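Local coordinates for protein LC-Est1C (Uncultured organism, PDB 3WYD) that probably hydrolyses carboxylic ester bonds, as the alpha/beta-hydrolase esterase domain of a metagenome-derived enzyme from leaf-branch compost, at residues A[155-163]-A[200-211]. Sequence-based numbering, arbitrary orientation.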
loop_
_atom_site.group_PDB
_atom_site.type_symbol
_atom_site.label_atom_id
_atom_site.label_comp_id
_atom_site.label_asym_id
_atom_site.label_seq_id
_atom_site.Cartn_x
_atom_site.Cartn_y
_atom_site.Cartn_z
ATOM N N ILE A 155 -9.309 -22.132 -5.077
ATOM C CA ILE A 155 -8.744 -21.306 -6.159
ATOM C C ILE A 155 -7.240 -21.558 -6.272
ATOM O O ILE A 155 -6.502 -21.264 -5.330
ATOM C CB ILE A 155 -8.977 -19.809 -5.888
ATOM C CG1 ILE A 155 -10.488 -19.563 -5.633
ATOM C CG2 ILE A 155 -8.469 -18.964 -7.078
ATOM C CD1 ILE A 155 -10.779 -18.116 -5.280
ATOM N N PRO A 156 -6.787 -22.104 -7.406
ATOM C CA PRO A 156 -5.331 -22.367 -7.539
ATOM C C PRO A 156 -4.549 -21.046 -7.573
ATOM O O PRO A 156 -4.944 -20.091 -8.274
ATOM C CB PRO A 156 -5.211 -23.094 -8.884
ATOM C CG PRO A 156 -6.574 -23.666 -9.125
ATOM C CD PRO A 156 -7.571 -22.654 -8.507
ATOM N N GLN A 157 -3.440 -21.016 -6.842
ATOM C CA GLN A 157 -2.722 -19.784 -6.632
ATOM C C GLN A 157 -1.260 -19.980 -7.003
ATOM O O GLN A 157 -0.630 -20.970 -6.597
ATOM C CB GLN A 157 -2.826 -19.391 -5.167
ATOM C CG GLN A 157 -4.268 -18.928 -4.837
ATOM C CD GLN A 157 -4.558 -18.896 -3.348
ATOM O OE1 GLN A 157 -3.844 -18.261 -2.582
ATOM N NE2 GLN A 157 -5.529 -19.706 -2.916
ATOM N N LEU A 158 -0.701 -19.031 -7.746
ATOM C CA LEU A 158 0.724 -18.882 -7.943
ATOM C C LEU A 158 1.215 -17.687 -7.153
ATOM O O LEU A 158 0.701 -16.578 -7.345
ATOM C CB LEU A 158 0.982 -18.617 -9.438
ATOM C CG LEU A 158 2.459 -18.312 -9.742
ATOM C CD1 LEU A 158 3.260 -19.624 -9.668
ATOM C CD2 LEU A 158 2.634 -17.729 -11.118
ATOM N N VAL A 159 2.122 -17.923 -6.218
ATOM C CA VAL A 159 2.599 -16.883 -5.329
ATOM C C VAL A 159 4.061 -16.615 -5.663
ATOM O O VAL A 159 4.819 -17.541 -5.783
ATOM C CB VAL A 159 2.497 -17.315 -3.867
ATOM C CG1 VAL A 159 3.014 -16.203 -2.924
ATOM C CG2 VAL A 159 1.021 -17.644 -3.515
ATOM N N VAL A 160 4.428 -15.337 -5.823
ATOM C CA VAL A 160 5.829 -14.960 -6.148
ATOM C C VAL A 160 6.336 -13.983 -5.120
ATOM O O VAL A 160 5.608 -13.050 -4.734
ATOM C CB VAL A 160 5.900 -14.314 -7.516
ATOM C CG1 VAL A 160 7.319 -13.836 -7.816
ATOM C CG2 VAL A 160 5.416 -15.260 -8.596
ATOM N N HIS A 161 7.531 -14.227 -4.561
ATOM C CA HIS A 161 8.097 -13.235 -3.642
ATOM C C HIS A 161 9.591 -13.358 -3.677
ATOM O O HIS A 161 10.114 -14.469 -3.763
ATOM C CB HIS A 161 7.614 -13.474 -2.183
ATOM C CG HIS A 161 7.448 -12.227 -1.365
ATOM N ND1 HIS A 161 6.218 -11.835 -0.880
ATOM C CD2 HIS A 161 8.330 -11.272 -0.982
ATOM C CE1 HIS A 161 6.358 -10.728 -0.166
ATOM N NE2 HIS A 161 7.621 -10.331 -0.262
ATOM N N GLY A 162 10.269 -12.230 -3.516
ATOM C CA GLY A 162 11.742 -12.277 -3.447
ATOM C C GLY A 162 12.217 -12.404 -2.014
ATOM O O GLY A 162 11.662 -11.782 -1.112
ATOM N N ASP A 163 13.252 -13.211 -1.747
ATOM C CA ASP A 163 13.698 -13.384 -0.350
ATOM C C ASP A 163 14.581 -12.306 0.232
ATOM O O ASP A 163 14.957 -12.375 1.403
ATOM C CB ASP A 163 14.325 -14.771 -0.112
ATOM C CG ASP A 163 15.727 -14.878 -0.644
ATOM O OD1 ASP A 163 16.251 -13.920 -1.219
ATOM O OD2 ASP A 163 16.296 -15.985 -0.506
ATOM N N VAL A 200 10.981 -8.983 -9.079
ATOM C CA VAL A 200 10.303 -10.257 -9.217
ATOM C C VAL A 200 9.080 -10.198 -10.104
ATOM O O VAL A 200 8.585 -11.263 -10.485
ATOM C CB VAL A 200 9.918 -10.872 -7.850
ATOM C CG1 VAL A 200 11.158 -11.193 -6.988
ATOM C CG2 VAL A 200 8.969 -9.944 -7.118
ATOM N N ALA A 201 8.547 -8.998 -10.368
ATOM C CA ALA A 201 7.257 -8.879 -11.054
ATOM C C ALA A 201 7.330 -9.189 -12.553
ATOM O O ALA A 201 6.831 -10.215 -13.019
ATOM C CB ALA A 201 6.664 -7.502 -10.820
ATOM N N ALA A 202 8.028 -8.361 -13.314
ATOM C CA ALA A 202 8.107 -8.654 -14.751
ATOM C C ALA A 202 8.817 -9.987 -15.037
ATOM O O ALA A 202 8.408 -10.695 -15.960
ATOM C CB ALA A 202 8.789 -7.516 -15.505
ATOM N N ARG A 203 9.773 -10.378 -14.182
ATOM C CA ARG A 203 10.492 -11.665 -14.267
ATOM C C ARG A 203 9.521 -12.864 -14.361
ATOM O O ARG A 203 9.787 -13.878 -15.012
ATOM C CB ARG A 203 11.340 -11.843 -12.985
ATOM C CG ARG A 203 12.018 -13.187 -12.919
ATOM C CD ARG A 203 12.561 -13.437 -11.542
ATOM N NE ARG A 203 13.317 -14.672 -11.477
ATOM C CZ ARG A 203 14.650 -14.696 -11.416
ATOM N NH1 ARG A 203 15.313 -13.544 -11.345
ATOM N NH2 ARG A 203 15.285 -15.842 -11.245
ATOM N N THR A 204 8.378 -12.741 -13.686
ATOM C CA THR A 204 7.474 -13.887 -13.559
ATOM C C THR A 204 6.164 -13.728 -14.356
ATOM O O THR A 204 5.235 -14.521 -14.158
ATOM C CB THR A 204 7.152 -14.254 -12.086
ATOM O OG1 THR A 204 6.598 -13.120 -11.400
ATOM C CG2 THR A 204 8.409 -14.771 -11.354
ATOM N N PHE A 205 6.059 -12.716 -15.217
ATOM C CA PHE A 205 4.872 -12.621 -16.061
ATOM C C PHE A 205 4.617 -13.906 -16.832
ATOM O O PHE A 205 3.465 -14.339 -16.943
ATOM C CB PHE A 205 4.925 -11.456 -17.033
ATOM C CG PHE A 205 4.828 -10.113 -16.385
ATOM C CD1 PHE A 205 4.256 -9.942 -15.133
ATOM C CD2 PHE A 205 5.223 -8.979 -17.094
ATOM C CE1 PHE A 205 4.207 -8.666 -14.546
ATOM C CE2 PHE A 205 5.090 -7.710 -16.570
ATOM C CZ PHE A 205 4.577 -7.536 -15.287
ATOM N N LYS A 206 5.678 -14.553 -17.307
ATOM C CA LYS A 206 5.479 -15.816 -18.035
ATOM C C LYS A 206 4.874 -16.884 -17.152
ATOM O O LYS A 206 3.996 -17.622 -17.587
ATOM C CB LYS A 206 6.826 -16.329 -18.617
ATOM C CG LYS A 206 6.666 -17.598 -19.457
ATOM C CD LYS A 206 8.019 -18.084 -20.003
ATOM C CE LYS A 206 7.857 -19.283 -20.926
ATOM N NZ LYS A 206 7.351 -20.480 -20.199
ATOM N N ASP A 207 5.351 -16.964 -15.909
ATOM C CA ASP A 207 4.860 -17.967 -14.986
ATOM C C ASP A 207 3.387 -17.676 -14.645
ATOM O O ASP A 207 2.595 -18.592 -14.472
ATOM C CB ASP A 207 5.695 -17.936 -13.717
ATOM C CG ASP A 207 7.165 -18.191 -13.995
ATOM O OD1 ASP A 207 7.521 -19.378 -14.097
ATOM O OD2 ASP A 207 7.943 -17.215 -14.114
ATOM N N VAL A 208 3.057 -16.409 -14.476
ATOM C CA VAL A 208 1.653 -16.038 -14.187
ATOM C C VAL A 208 0.707 -16.456 -15.326
ATOM O O VAL A 208 -0.332 -17.093 -15.070
ATOM C CB VAL A 208 1.538 -14.519 -13.965
ATOM C CG1 VAL A 208 0.086 -14.027 -13.926
ATOM C CG2 VAL A 208 2.298 -14.091 -12.713
ATOM N N PHE A 209 1.063 -16.132 -16.572
ATOM C CA PHE A 209 0.210 -16.513 -17.695
ATOM C C PHE A 209 0.208 -18.022 -17.890
ATOM O O PHE A 209 -0.834 -18.590 -18.238
ATOM C CB PHE A 209 0.611 -15.766 -18.960
ATOM C CG PHE A 209 0.035 -14.382 -19.021
ATOM C CD1 PHE A 209 -1.221 -14.180 -19.602
ATOM C CD2 PHE A 209 0.729 -13.290 -18.514
ATOM C CE1 PHE A 209 -1.777 -12.930 -19.657
ATOM C CE2 PHE A 209 0.210 -12.015 -18.617
ATOM C CZ PHE A 209 -1.035 -11.820 -19.185
ATOM N N ASP A 210 1.328 -18.693 -17.628
ATOM C CA ASP A 210 1.335 -20.164 -17.691
ATOM C C ASP A 210 0.319 -20.724 -16.703
ATOM O O ASP A 210 -0.385 -21.677 -17.009
ATOM C CB ASP A 210 2.705 -20.752 -17.338
ATOM C CG ASP A 210 3.745 -20.609 -18.460
ATOM O OD1 ASP A 210 3.401 -20.172 -19.564
ATOM O OD2 ASP A 210 4.945 -20.861 -18.164
ATOM N N TRP A 211 0.269 -20.159 -15.507
ATOM C CA TRP A 211 -0.672 -20.599 -14.469
ATOM C C TRP A 211 -2.112 -20.356 -14.887
ATOM O O TRP A 211 -2.976 -21.226 -14.720
ATOM C CB TRP A 211 -0.376 -19.827 -13.161
ATOM C CG TRP A 211 -1.088 -20.400 -11.956
ATOM C CD1 TRP A 211 -2.149 -19.858 -11.287
ATOM C CD2 TRP A 211 -0.722 -21.576 -11.260
ATOM N NE1 TRP A 211 -2.473 -20.643 -10.200
ATOM C CE2 TRP A 211 -1.615 -21.709 -10.157
ATOM C CE3 TRP A 211 0.290 -22.529 -11.447
ATOM C CZ2 TRP A 211 -1.515 -22.754 -9.232
ATOM C CZ3 TRP A 211 0.382 -23.580 -10.552
ATOM C CH2 TRP A 211 -0.540 -23.707 -9.471
#
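Trp211 lays its indole against the start of strand 157-162, held by its face and its edge. CB of Leu158 sits over one face of the five-membered ring, 3.7 Å from its centroid, a CH-pi contact. At the ring edge, Trp211 NE1 donates to Pro156 O at 3.2 Å; the N-H points almost straight at the oxygen (175°) and the oxygen lies in the indole plane, yet the donor stands well above the carbonyl plane, away from the lone-pair directions. Pro156 CB also touches CZ2 of the six-membered ring. The indole reaches the strand because Trp211 CG is anti to the backbone N (chi1 -168°). Replacing the tryptophan by a leucine would probably leave Pro156 O without this N-H and open a gap over Leu158 CB and beside the proline. Beyond the ring, Leu158 CD2 reaches the helix backbone, 3.5 Å from Asp207 O, and meets Val208 CG2 at 4.0 Å.

Strand 157-162 and helix 205-211 run antiparallel at 170°, their axes 9.2 Å apart, as expected where the C-terminal helix of an alpha/beta-hydrolase fold packs back along the largely parallel sheet. Toward the other end of the strand, Val160 and Thr204 meet tip to tip, Val160 CG1 and CG2 each lying 3.7 Å from Thr204 OG1. That hydroxyl donates to Val200 O at 2.9 Å, in the carbonyl plane, which fixes its rotation. Val200 CG1 in turn rests on the backbone of Gly162, where a side chain would be tight. Further out, Val200 also touches Ile192 and Val140 on the flanking strands, Val208 packs on Ala138, and the side of the helix turned from the strand meets, through Phe205 and Phe209, Phe62 of helix 57-69.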